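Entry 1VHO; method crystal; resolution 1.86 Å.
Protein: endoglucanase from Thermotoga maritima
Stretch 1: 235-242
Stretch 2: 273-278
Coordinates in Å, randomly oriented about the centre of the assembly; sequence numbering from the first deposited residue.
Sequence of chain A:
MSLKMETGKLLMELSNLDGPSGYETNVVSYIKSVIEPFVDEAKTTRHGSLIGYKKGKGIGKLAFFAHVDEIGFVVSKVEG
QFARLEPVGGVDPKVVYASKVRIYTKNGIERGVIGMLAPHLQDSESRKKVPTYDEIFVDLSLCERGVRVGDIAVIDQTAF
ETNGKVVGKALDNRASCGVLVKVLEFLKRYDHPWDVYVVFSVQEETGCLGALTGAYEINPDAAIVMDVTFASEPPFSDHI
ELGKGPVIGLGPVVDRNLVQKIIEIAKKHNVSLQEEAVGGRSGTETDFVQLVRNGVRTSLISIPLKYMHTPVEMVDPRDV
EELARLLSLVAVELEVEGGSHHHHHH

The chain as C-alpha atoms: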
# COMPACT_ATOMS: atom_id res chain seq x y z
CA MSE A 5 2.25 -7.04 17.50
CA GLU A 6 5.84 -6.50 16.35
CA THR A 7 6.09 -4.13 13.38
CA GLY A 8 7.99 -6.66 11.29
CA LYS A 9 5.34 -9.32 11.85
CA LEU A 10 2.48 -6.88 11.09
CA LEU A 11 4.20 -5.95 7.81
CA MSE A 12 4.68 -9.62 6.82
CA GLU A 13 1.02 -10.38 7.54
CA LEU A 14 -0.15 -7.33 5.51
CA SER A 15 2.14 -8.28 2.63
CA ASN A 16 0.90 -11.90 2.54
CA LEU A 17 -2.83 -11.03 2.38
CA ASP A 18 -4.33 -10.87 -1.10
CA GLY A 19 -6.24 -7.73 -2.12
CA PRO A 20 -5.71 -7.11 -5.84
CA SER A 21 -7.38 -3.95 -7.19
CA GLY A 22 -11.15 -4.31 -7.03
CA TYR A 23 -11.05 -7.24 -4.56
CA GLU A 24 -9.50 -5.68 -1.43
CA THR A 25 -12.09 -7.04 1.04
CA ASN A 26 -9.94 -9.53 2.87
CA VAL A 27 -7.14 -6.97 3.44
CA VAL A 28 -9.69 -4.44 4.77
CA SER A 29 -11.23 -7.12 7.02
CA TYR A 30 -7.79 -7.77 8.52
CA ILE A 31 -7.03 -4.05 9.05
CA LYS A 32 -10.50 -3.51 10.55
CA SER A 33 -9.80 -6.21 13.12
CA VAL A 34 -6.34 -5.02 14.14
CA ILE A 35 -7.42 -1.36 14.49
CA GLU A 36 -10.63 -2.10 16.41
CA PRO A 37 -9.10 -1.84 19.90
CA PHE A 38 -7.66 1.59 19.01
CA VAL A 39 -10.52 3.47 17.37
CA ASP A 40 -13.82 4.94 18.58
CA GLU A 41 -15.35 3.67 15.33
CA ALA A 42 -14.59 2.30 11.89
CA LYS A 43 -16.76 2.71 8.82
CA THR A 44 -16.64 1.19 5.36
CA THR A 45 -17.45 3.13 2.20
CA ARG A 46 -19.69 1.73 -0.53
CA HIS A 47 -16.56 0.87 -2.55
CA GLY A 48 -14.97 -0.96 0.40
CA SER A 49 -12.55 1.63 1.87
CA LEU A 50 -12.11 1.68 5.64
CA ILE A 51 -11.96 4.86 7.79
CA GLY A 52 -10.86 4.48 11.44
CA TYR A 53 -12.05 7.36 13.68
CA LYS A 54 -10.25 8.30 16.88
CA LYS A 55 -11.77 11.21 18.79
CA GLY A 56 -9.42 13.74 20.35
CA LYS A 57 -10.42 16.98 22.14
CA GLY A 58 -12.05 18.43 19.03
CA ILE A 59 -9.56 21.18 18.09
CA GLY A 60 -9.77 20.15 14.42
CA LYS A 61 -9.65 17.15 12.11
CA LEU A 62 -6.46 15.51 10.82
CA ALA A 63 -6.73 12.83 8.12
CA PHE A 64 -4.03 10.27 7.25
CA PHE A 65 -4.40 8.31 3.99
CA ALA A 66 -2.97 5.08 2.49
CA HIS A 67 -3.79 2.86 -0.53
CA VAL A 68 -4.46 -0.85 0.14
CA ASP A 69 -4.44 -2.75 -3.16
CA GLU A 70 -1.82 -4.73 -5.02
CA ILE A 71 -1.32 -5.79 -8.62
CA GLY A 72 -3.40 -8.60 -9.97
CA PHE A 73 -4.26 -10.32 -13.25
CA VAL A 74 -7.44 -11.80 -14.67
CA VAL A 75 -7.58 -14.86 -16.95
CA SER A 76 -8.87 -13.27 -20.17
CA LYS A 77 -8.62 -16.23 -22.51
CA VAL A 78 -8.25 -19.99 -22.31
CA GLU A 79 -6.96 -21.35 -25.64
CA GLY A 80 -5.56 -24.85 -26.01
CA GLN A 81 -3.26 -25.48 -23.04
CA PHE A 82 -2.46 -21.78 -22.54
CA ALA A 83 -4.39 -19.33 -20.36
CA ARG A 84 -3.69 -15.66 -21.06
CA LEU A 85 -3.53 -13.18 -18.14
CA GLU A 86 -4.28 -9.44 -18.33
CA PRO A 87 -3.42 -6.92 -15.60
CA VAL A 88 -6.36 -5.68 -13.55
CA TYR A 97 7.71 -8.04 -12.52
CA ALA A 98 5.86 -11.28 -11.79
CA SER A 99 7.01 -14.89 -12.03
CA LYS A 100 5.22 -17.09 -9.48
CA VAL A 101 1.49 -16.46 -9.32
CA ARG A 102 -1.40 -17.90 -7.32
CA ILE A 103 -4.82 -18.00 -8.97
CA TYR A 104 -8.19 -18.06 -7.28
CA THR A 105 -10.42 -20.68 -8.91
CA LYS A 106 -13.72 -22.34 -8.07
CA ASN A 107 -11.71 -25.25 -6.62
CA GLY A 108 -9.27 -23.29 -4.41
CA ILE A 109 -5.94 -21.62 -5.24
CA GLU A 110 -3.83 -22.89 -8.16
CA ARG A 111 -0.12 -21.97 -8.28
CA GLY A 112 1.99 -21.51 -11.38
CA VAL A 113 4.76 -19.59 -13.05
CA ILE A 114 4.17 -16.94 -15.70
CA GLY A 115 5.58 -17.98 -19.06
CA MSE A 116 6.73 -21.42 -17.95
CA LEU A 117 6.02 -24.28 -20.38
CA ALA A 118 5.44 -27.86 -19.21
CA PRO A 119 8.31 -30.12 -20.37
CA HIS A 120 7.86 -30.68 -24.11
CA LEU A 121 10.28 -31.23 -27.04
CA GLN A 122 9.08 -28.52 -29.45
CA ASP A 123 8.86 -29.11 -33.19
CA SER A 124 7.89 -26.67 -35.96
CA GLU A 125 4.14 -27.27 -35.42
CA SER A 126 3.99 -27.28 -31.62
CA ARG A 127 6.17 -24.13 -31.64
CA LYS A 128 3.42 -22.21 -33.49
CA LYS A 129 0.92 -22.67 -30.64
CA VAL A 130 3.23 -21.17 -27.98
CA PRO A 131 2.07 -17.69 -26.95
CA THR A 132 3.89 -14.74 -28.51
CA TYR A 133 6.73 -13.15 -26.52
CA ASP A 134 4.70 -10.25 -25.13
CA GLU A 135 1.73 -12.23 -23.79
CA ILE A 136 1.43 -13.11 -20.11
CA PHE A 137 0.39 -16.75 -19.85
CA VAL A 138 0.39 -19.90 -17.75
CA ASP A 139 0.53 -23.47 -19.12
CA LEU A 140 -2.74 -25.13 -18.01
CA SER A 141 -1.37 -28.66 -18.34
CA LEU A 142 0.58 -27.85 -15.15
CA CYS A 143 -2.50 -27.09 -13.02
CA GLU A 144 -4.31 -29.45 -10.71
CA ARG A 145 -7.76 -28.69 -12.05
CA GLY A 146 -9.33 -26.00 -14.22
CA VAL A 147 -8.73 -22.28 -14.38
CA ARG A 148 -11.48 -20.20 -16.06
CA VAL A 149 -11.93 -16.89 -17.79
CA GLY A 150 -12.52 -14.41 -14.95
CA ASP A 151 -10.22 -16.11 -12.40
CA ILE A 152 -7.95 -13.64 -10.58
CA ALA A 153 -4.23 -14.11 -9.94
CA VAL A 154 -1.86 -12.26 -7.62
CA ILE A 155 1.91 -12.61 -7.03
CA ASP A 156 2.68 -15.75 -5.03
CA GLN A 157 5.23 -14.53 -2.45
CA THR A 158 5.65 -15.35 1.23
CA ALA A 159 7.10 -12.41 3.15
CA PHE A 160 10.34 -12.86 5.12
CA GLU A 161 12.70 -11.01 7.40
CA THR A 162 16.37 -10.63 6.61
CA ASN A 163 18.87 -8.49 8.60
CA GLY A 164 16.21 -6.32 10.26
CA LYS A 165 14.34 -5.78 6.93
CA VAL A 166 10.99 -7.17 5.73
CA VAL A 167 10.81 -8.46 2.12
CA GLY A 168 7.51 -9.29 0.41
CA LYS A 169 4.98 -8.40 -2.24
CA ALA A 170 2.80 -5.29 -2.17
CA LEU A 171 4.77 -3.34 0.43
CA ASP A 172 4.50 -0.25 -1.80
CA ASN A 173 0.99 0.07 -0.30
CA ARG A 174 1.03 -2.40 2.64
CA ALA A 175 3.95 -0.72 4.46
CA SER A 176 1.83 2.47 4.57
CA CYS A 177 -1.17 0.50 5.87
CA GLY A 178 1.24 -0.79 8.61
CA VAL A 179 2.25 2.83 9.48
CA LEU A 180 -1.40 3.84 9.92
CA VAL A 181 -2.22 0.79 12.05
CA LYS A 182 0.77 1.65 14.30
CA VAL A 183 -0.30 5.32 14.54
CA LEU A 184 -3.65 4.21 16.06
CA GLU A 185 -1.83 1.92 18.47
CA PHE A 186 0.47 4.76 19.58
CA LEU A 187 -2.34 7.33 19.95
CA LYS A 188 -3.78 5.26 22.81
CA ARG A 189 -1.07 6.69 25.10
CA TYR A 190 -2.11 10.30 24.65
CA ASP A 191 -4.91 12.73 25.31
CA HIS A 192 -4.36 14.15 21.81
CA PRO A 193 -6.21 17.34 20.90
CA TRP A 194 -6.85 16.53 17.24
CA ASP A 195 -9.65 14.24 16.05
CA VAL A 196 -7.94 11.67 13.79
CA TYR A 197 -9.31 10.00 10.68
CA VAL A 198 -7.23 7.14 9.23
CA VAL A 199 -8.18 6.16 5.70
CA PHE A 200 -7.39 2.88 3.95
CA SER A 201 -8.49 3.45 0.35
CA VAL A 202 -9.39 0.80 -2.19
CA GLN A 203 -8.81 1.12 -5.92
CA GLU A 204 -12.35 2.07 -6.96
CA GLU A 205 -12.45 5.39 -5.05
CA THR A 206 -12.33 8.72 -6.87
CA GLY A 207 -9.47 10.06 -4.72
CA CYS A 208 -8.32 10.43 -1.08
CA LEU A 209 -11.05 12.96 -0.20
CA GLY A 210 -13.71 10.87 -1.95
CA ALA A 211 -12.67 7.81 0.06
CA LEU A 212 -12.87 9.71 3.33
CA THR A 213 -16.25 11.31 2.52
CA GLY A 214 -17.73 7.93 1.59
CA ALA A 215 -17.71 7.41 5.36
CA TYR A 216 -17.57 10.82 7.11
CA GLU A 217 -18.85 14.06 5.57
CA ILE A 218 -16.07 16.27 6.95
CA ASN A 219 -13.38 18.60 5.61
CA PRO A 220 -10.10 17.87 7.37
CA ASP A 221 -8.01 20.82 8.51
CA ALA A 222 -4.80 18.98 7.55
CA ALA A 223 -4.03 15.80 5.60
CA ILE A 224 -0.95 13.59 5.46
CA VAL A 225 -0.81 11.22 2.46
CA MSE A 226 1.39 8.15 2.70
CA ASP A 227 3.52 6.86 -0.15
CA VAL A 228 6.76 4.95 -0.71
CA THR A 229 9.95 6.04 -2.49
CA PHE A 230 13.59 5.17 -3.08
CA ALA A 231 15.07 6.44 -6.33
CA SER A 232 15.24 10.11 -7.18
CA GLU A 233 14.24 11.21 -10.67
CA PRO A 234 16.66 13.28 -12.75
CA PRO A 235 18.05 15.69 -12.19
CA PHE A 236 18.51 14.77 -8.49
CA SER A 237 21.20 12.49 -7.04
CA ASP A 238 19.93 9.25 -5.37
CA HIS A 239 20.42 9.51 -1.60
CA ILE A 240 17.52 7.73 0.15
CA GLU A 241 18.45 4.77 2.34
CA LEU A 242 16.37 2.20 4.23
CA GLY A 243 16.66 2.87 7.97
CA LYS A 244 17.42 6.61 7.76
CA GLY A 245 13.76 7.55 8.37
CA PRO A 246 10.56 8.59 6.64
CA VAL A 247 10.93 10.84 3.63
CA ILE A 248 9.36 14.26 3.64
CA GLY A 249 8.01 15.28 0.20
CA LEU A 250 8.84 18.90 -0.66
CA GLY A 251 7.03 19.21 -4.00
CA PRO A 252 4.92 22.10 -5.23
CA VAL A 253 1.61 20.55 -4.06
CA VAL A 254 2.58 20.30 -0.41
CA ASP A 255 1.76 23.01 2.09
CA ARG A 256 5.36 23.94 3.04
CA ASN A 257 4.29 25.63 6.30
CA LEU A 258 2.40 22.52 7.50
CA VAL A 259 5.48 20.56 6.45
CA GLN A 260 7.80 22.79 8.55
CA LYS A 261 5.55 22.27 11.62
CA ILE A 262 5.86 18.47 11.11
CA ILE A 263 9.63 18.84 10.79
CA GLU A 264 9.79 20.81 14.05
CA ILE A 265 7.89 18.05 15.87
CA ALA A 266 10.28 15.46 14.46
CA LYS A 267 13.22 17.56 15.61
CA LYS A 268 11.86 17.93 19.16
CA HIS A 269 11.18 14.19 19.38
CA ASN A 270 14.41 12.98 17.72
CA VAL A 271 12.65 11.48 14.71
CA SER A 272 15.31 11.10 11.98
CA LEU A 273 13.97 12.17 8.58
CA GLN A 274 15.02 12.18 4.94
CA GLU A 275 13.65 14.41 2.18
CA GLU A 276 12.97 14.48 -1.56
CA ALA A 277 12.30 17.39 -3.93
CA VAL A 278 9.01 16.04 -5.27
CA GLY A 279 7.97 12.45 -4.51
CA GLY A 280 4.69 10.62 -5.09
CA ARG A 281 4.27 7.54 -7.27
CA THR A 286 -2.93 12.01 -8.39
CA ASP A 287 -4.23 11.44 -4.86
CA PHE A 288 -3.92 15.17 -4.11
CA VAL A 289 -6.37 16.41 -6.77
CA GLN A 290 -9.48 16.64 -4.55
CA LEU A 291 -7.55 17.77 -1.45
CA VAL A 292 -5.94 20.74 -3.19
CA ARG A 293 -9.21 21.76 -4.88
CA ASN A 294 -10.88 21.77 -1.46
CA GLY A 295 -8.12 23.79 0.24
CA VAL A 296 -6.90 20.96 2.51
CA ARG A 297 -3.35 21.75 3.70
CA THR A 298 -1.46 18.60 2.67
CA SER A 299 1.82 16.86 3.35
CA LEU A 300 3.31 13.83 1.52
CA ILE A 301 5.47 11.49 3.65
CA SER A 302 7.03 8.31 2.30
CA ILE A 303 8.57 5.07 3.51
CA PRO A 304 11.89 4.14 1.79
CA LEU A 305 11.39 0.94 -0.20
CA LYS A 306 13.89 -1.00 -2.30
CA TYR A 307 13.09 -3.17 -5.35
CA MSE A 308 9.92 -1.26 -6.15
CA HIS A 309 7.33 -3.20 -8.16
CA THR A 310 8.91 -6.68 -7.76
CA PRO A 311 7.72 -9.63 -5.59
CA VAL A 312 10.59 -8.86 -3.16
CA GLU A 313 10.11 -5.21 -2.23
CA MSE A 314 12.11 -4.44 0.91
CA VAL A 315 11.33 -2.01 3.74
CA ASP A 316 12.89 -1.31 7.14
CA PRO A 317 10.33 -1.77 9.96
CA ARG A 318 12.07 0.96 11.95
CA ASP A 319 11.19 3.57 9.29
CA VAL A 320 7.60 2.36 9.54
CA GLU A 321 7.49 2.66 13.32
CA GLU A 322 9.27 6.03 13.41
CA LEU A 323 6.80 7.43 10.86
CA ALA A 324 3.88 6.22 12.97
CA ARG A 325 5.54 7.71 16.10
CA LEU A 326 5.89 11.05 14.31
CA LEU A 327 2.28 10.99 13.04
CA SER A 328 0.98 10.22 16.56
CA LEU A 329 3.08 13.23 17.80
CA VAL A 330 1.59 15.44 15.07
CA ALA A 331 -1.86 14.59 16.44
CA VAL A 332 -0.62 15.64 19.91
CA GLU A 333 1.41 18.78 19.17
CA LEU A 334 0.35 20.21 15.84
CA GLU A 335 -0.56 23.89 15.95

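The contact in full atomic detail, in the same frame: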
# COMPACT_ATOMS: atom_id res chain seq x y z
N PRO A 235 16.60 15.68 -12.25
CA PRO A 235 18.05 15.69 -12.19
C PRO A 235 18.68 15.46 -10.84
O PRO A 235 19.91 15.68 -10.69
CB PRO A 235 18.30 17.16 -12.64
CG PRO A 235 17.22 17.92 -11.95
CD PRO A 235 16.00 17.02 -12.04
N PHE A 236 17.95 14.98 -9.83
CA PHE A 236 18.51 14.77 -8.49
C PHE A 236 19.32 13.52 -8.26
O PHE A 236 19.07 12.47 -8.81
CB PHE A 236 17.36 14.81 -7.45
CG PHE A 236 16.81 16.21 -7.39
CD1 PHE A 236 17.56 17.20 -6.76
CD2 PHE A 236 15.61 16.51 -8.01
CE1 PHE A 236 17.08 18.51 -6.70
CE2 PHE A 236 15.14 17.81 -7.95
CZ PHE A 236 15.88 18.80 -7.30
N SER A 237 20.32 13.62 -7.37
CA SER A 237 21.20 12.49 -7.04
C SER A 237 20.50 11.54 -6.06
O SER A 237 19.81 12.01 -5.17
CB SER A 237 22.44 13.14 -6.44
OG SER A 237 23.35 12.28 -5.85
N ASP A 238 20.54 10.24 -6.25
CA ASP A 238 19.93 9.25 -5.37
C ASP A 238 20.60 9.33 -4.00
O ASP A 238 21.83 9.29 -3.92
CB ASP A 238 20.09 7.85 -5.93
CG ASP A 238 19.13 7.39 -6.99
OD1 ASP A 238 18.36 8.19 -7.57
OD2 ASP A 238 19.09 6.16 -7.27
N HIS A 239 19.83 9.43 -2.91
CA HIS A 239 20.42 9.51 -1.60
C HIS A 239 19.56 8.83 -0.52
O HIS A 239 19.99 8.66 0.62
CB HIS A 239 20.67 10.98 -1.23
CG HIS A 239 19.41 11.80 -1.17
ND1 HIS A 239 18.77 12.32 -2.26
CD2 HIS A 239 18.64 12.10 -0.10
CE1 HIS A 239 17.64 12.91 -1.87
NE2 HIS A 239 17.56 12.81 -0.57
N ILE A 240 18.37 8.37 -0.87
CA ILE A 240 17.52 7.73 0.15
C ILE A 240 18.05 6.37 0.54
O ILE A 240 18.44 5.55 -0.31
CB ILE A 240 16.07 7.62 -0.38
CG1 ILE A 240 15.50 9.02 -0.68
CG2 ILE A 240 15.20 6.87 0.63
CD1 ILE A 240 15.44 9.95 0.50
N GLU A 241 18.01 6.06 1.84
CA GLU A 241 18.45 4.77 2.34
C GLU A 241 17.40 4.17 3.31
O GLU A 241 16.77 4.93 4.05
CB GLU A 241 19.74 4.89 3.18
CG GLU A 241 20.95 5.48 2.46
CD GLU A 241 22.18 5.47 3.35
OE1 GLU A 241 22.51 4.43 3.96
OE2 GLU A 241 22.82 6.53 3.51
N LEU A 242 17.28 2.85 3.27
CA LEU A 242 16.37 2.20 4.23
C LEU A 242 16.96 2.44 5.63
O LEU A 242 18.19 2.31 5.77
CB LEU A 242 16.40 0.68 4.02
CG LEU A 242 15.92 0.17 2.65
CD1 LEU A 242 15.53 -1.32 2.72
CD2 LEU A 242 14.71 0.96 2.19
N LEU A 273 14.76 12.05 9.81
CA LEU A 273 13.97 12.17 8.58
C LEU A 273 14.87 12.28 7.36
O LEU A 273 16.06 12.61 7.49
CB LEU A 273 13.17 13.50 8.62
CG LEU A 273 12.05 13.64 9.68
CD1 LEU A 273 11.44 15.03 9.62
CD2 LEU A 273 10.96 12.58 9.48
N GLN A 274 14.28 12.01 6.20
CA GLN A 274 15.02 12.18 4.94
C GLN A 274 14.13 13.10 4.11
O GLN A 274 13.03 13.42 4.60
CB GLN A 274 15.20 10.83 4.23
CG GLN A 274 16.13 9.90 4.98
CD GLN A 274 16.36 8.58 4.31
OE1 GLN A 274 17.34 8.46 3.58
NE2 GLN A 274 15.53 7.54 4.55
N GLU A 275 14.55 13.57 2.93
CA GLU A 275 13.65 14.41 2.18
C GLU A 275 13.84 14.18 0.68
O GLU A 275 14.80 13.56 0.26
CB GLU A 275 13.79 15.87 2.55
CG GLU A 275 14.96 16.58 1.93
CD GLU A 275 16.31 16.08 2.34
OE1 GLU A 275 17.03 15.56 1.47
OE2 GLU A 275 16.68 16.20 3.53
N GLU A 276 12.87 14.62 -0.09
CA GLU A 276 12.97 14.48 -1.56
C GLU A 276 12.30 15.69 -2.17
O GLU A 276 11.33 16.23 -1.63
CB GLU A 276 12.37 13.15 -2.00
CG GLU A 276 10.86 13.02 -1.82
CD GLU A 276 10.38 11.59 -2.09
OE1 GLU A 276 11.10 10.80 -2.75
OE2 GLU A 276 9.32 11.22 -1.59
N ALA A 277 12.81 16.19 -3.29
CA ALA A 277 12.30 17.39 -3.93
C ALA A 277 10.85 17.27 -4.35
O ALA A 277 10.14 18.25 -4.27
CB ALA A 277 13.13 17.76 -5.17
N VAL A 278 10.42 16.14 -4.89
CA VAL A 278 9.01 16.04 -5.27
C VAL A 278 8.38 14.84 -4.56
O VAL A 278 7.85 14.99 -3.46
CB VAL A 278 8.83 15.95 -6.79
CG1 VAL A 278 7.37 15.74 -7.18
CG2 VAL A 278 9.36 17.21 -7.50
O HOH W 1 19.01 10.57 2.89

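The two stretches run in nearly opposite directions, with their end-to-end vectors 161° apart. Stretch 1 forms no regular helix or strand. In stretch 2, residues 274-276 form a strand. The backbones stay well separated: Ile240 CA lies 7.0 Å from Gln274 CA, and Phe236 CA lies 8.1 Å from Ala277 CA. No hydrogen bond joins backbone to backbone across the contact. Side chains bridge the gap instead, and each of the three direct hydrogen bonds pairs a side-chain atom with a backbone atom. The contact is small, burying 330 Å² in all.

Gln274 is the centre of the polar network. Its CA-to-CB bond points toward stretch 1, and the side chain extends with chi1 m and chi2 t. The terminal amide meets the backbone of Glu241 with both of its ends. Glu241 N donates to Gln274 OE1 at 3.0 Å, with an N-H...acceptor angle of 165°. In return, Gln274 NE2 donates to Glu241 O at 2.9 Å, with an angle of 150°. A primary amide suits this role because it carries a donor and an acceptor side by side. The side chain thus pairs with Glu241 much as the N-H and C=O of one residue in a neighbouring strand could. Gln274 NE2 is also hydrogen-bonded elsewhere in the structure.

Gln274 OE1 accepts a second hydrogen bond, from water 1, at 2.8 Å. The same water donates to His239 O at 3.1 Å. These two carbonyl oxygens, His239 O and Gln274 OE1, are 4.0 Å apart. Neither can donate to the other, so the water supplies the protons and links them.

His239 makes the other direct polar link. His239 NE2 donates to Glu275 O at 3.0 Å, with an angle of 149°. The acceptor sits at the ring edge, near the ring plane, where an N-H can reach it. On the other side of the ring, His239 ND1 donates to Ser237 O at 3.1 Å and an angle of 177°. This bond lies within stretch 1 and helps hold the ring in place. Both ring nitrogens therefore act as donors, as expected of a protonated imidazole. The carboxylate of Glu275 is nearby, with Glu275 OE1 3.5 Å from His239 NE2. The CA-to-CB bond of Glu275 points away from stretch 1, but the end of the side chain comes nearer.

Carbon contacts add to these bonds. Ile240 is buried, with chi1 and chi2 both m. Ile240 CD1 lies 3.8 Å from Gln274 CB, so it packs against the aliphatic base of the glutamine. The same Ile240 CD1 is 3.7 Å from Glu275 O. A separate apolar patch lies farther along, where the Phe236 ring receives the Ala277 methyl over one face, with Phe236 CE2 3.4 Å from Ala277 CB. Both CA-to-CB bonds point toward the opposing stretch.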